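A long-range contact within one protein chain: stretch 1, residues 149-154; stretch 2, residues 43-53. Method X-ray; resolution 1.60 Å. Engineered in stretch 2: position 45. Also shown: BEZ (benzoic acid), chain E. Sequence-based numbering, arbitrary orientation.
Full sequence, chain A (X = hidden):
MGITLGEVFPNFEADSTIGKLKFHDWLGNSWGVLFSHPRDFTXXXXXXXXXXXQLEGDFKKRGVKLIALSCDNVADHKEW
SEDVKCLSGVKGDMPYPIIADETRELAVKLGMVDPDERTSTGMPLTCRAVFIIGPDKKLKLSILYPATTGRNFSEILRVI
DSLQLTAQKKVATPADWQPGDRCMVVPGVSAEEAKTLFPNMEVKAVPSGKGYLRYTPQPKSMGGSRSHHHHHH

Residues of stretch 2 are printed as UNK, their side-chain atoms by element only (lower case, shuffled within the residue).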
# COMPACT_ATOMS: atom_id res chain seq x y z
N THR A 149 4.96 -10.44 5.19
CA THR A 149 4.73 -10.09 3.76
C THR A 149 5.70 -8.98 3.31
O THR A 149 5.46 -7.80 3.52
CB THR A 149 3.25 -9.78 3.47
OG1 THR A 149 2.47 -10.91 3.87
CG2 THR A 149 3.01 -9.41 1.96
N GLY A 150 6.78 -9.39 2.66
CA GLY A 150 7.73 -8.44 2.15
C GLY A 150 7.15 -7.52 1.12
O GLY A 150 6.26 -7.88 0.40
N ARG A 151 7.63 -6.26 1.06
CA ARG A 151 7.12 -5.27 0.18
C ARG A 151 7.63 -5.37 -1.27
O ARG A 151 8.50 -6.17 -1.57
CB ARG A 151 7.47 -3.89 0.76
CG ARG A 151 6.64 -3.58 1.99
CD ARG A 151 7.24 -2.54 2.83
NE ARG A 151 8.38 -3.03 3.57
CZ ARG A 151 8.96 -2.40 4.59
NH1 ARG A 151 8.52 -1.20 5.05
NH2 ARG A 151 9.91 -3.00 5.22
N ASN A 152 6.96 -4.62 -2.15
CA ASN A 152 7.30 -4.46 -3.57
C ASN A 152 7.74 -3.00 -3.73
O ASN A 152 6.93 -2.09 -3.85
CB ASN A 152 6.07 -4.83 -4.43
CG ASN A 152 6.24 -4.53 -5.89
OD1 ASN A 152 7.26 -3.98 -6.30
ND2 ASN A 152 5.25 -4.88 -6.68
N PHE A 153 9.06 -2.81 -3.79
CA PHE A 153 9.63 -1.46 -3.86
C PHE A 153 9.55 -0.88 -5.30
O PHE A 153 9.63 0.33 -5.46
CB PHE A 153 11.08 -1.43 -3.24
CG PHE A 153 11.07 -1.40 -1.73
CD1 PHE A 153 10.78 -0.22 -1.02
CD2 PHE A 153 11.23 -2.58 -1.02
CE1 PHE A 153 10.70 -0.22 0.42
CE2 PHE A 153 11.17 -2.59 0.36
CZ PHE A 153 10.90 -1.40 1.08
N SER A 154 9.34 -1.72 -6.30
CA SER A 154 9.02 -1.18 -7.66
C SER A 154 7.66 -0.47 -7.67
O SER A 154 7.51 0.54 -8.35
CB SER A 154 9.14 -2.22 -8.74
OG SER A 154 8.09 -3.15 -8.71
N UNK A 43 15.20 -12.31 8.36
CA UNK A 43 15.51 -12.58 6.93
C UNK A 43 14.78 -11.70 5.93
O UNK A 43 15.40 -11.12 5.03
c UNK A 43 14.26 -14.40 7.90
c UNK A 43 14.66 -13.50 9.05
c UNK A 43 15.19 -14.09 6.77
N UNK A 44 13.45 -11.65 5.98
CA UNK A 44 12.71 -10.76 5.01
C UNK A 44 13.18 -9.32 5.10
O UNK A 44 13.38 -8.68 4.09
c UNK A 44 10.41 -9.75 4.36
c UNK A 44 11.16 -10.88 5.16
c UNK A 44 10.73 -12.34 4.72
N UNK A 45 13.34 -8.84 6.33
CA UNK A 45 13.79 -7.47 6.59
C UNK A 45 15.13 -7.23 5.90
O UNK A 45 15.35 -6.14 5.32
o UNK A 45 12.65 -7.21 8.70
c UNK A 45 13.92 -7.19 8.05
N UNK A 46 15.98 -8.23 5.93
CA UNK A 46 17.32 -8.13 5.29
C UNK A 46 17.16 -8.03 3.79
O UNK A 46 17.76 -7.16 3.12
o UNK A 46 18.32 -9.39 7.11
c UNK A 46 18.27 -9.27 5.70
c UNK A 46 19.77 -9.02 5.24
N UNK A 47 16.33 -8.90 3.20
CA UNK A 47 16.04 -8.78 1.75
C UNK A 47 15.47 -7.41 1.35
O UNK A 47 15.76 -6.89 0.27
c UNK A 47 15.10 -9.91 1.22
o UNK A 47 13.75 -9.71 1.64
c UNK A 47 15.62 -11.30 1.68
N UNK A 48 14.61 -6.82 2.21
CA UNK A 48 13.98 -5.54 1.91
C UNK A 48 14.95 -4.36 1.95
O UNK A 48 15.05 -3.59 0.96
c UNK A 48 11.65 -6.15 2.59
c UNK A 48 12.84 -5.28 2.87
o UNK A 48 9.37 -5.55 3.03
c UNK A 48 10.51 -5.75 3.51
o UNK A 48 10.81 -5.56 4.69
N UNK A 49 15.69 -4.23 3.05
CA UNK A 49 16.69 -3.15 3.13
C UNK A 49 17.77 -3.35 2.08
O UNK A 49 18.29 -2.39 1.52
c UNK A 49 17.24 -2.98 4.56
c UNK A 49 17.09 -1.79 6.77
c UNK A 49 16.35 -2.11 5.46
c UNK A 49 14.99 -2.68 5.76
N UNK A 50 18.09 -4.59 1.74
CA UNK A 50 19.06 -4.82 0.67
C UNK A 50 18.56 -4.42 -0.70
O UNK A 50 19.28 -3.86 -1.53
N UNK A 51 17.28 -4.68 -0.96
CA UNK A 51 16.62 -4.18 -2.15
C UNK A 51 16.65 -2.67 -2.25
O UNK A 51 16.81 -2.12 -3.35
n UNK A 51 16.41 -4.36 -7.29
c UNK A 51 15.28 -4.75 -4.79
c UNK A 51 15.20 -4.74 -2.26
n UNK A 51 14.53 -4.56 -6.04
c UNK A 51 15.11 -4.38 -7.21
c UNK A 51 14.51 -4.37 -3.53
n UNK A 51 14.35 -4.20 -8.28
N UNK A 52 16.38 -1.98 -1.13
CA UNK A 52 16.43 -0.53 -1.13
C UNK A 52 17.85 -0.02 -1.50
O UNK A 52 17.96 0.89 -2.32
c UNK A 52 14.41 -0.35 0.33
c UNK A 52 15.88 0.06 0.18
c UNK A 52 15.98 1.58 0.15
N UNK A 53 18.89 -0.63 -0.97
CA UNK A 53 20.27 -0.30 -1.41
C UNK A 53 20.39 -0.48 -2.95
O UNK A 53 20.89 0.41 -3.65
c UNK A 53 22.82 -0.88 -1.37
c UNK A 53 21.39 -1.12 -0.67
c UNK A 53 21.30 -0.85 0.85
c UNK A 53 22.30 -1.61 1.63
C BEZ E . 11.49 -11.44 8.80
O1 BEZ E . 11.69 -12.60 8.22
O2 BEZ E . 12.01 -10.27 8.51
C1 BEZ E . 10.57 -11.59 9.95
C2 BEZ E . 10.59 -10.66 10.98
C3 BEZ E . 9.74 -10.82 12.04
C4 BEZ E . 8.92 -11.95 12.10
C5 BEZ E . 8.86 -12.88 11.05
C6 BEZ E . 9.71 -12.70 9.97
O HOH W 1 11.61 -3.98 -6.49

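Position 43 opens the helix with three side-chain carbons that close a ring onto the backbone N. It lies out of reach of stretch 1, and the ring identifies Pro43. Position 44 carries one carbon forked into two more and points toward stretch 1, with one branch 3.7 Å from Gly150 CA. This is Val44, and the close atom is its CG1; a side chain on Gly150 would point into the same space, an ideal CB lying 3.2 Å from Val44 CG1. The backbone N of Val44 also donates to BEZ O1 at 3.0 Å.

Position 45 has one carbon and one oxygen, directed away from stretch 1: Ser45, an engineered residue in place of the natural cysteine. Its backbone N donates to BEZ O2 at 2.9 Å, so successive amides of the helix's first turn hold the two carboxylate oxygens of the benzoic acid.

Positions 46 and 47 each show a carbon bearing one oxygen and one carbon, and neither touches stretch 1. They are Thr46 and Thr47; the latter turns its OG1 back to donate to Val44 O at 2.7 Å.

At position 48 a chain of three carbons ends in two oxygens, extended toward stretch 1 and meeting both the backbone and the side chain of Arg151. A carboxylate at this length is Glu48. Position 49 has four carbons forked at the second, based away from stretch 1 and making no contact within 4.5 Å: Leu49. Position 50 has no side-chain atoms and is Gly50.

Position 51 has three carbons, a nitrogen, and a carbon carrying two more nitrogens, the guanidinium of Arg51. Its CG lies 4.5 Å from Phe153 CD2, and its NE donates to water 1 at 3.0 Å, which also accepts a weak bond from Ser154 N at 3.2 Å. Position 52 repeats the three-carbon fork, one branch lying over a face of the Phe153 ring: Val52. Position 53 has four carbons forked at the first, one arm two carbons long, far from stretch 1: Ile53.

The contact centres on Glu48. Its OE2 accepts from Arg151 N at 2.7 Å and Arg151 NE at 2.8 Å, while OE1 accepts from Arg151 NH2 at 2.8 Å, a two-pronged salt bridge near the guanidinium plane that also ties down the loop backbone. One turn on, Val52 CG2 sits 3.6 Å from the Phe153 ring centroid in a CH-pi contact, as Glu48 CB meets the ring edge, 4.0 Å from Phe153 CE2. Buried charge pairing and apolar packing thus adjoin.

Stretch 2 43-53: PVSTTELGRVI
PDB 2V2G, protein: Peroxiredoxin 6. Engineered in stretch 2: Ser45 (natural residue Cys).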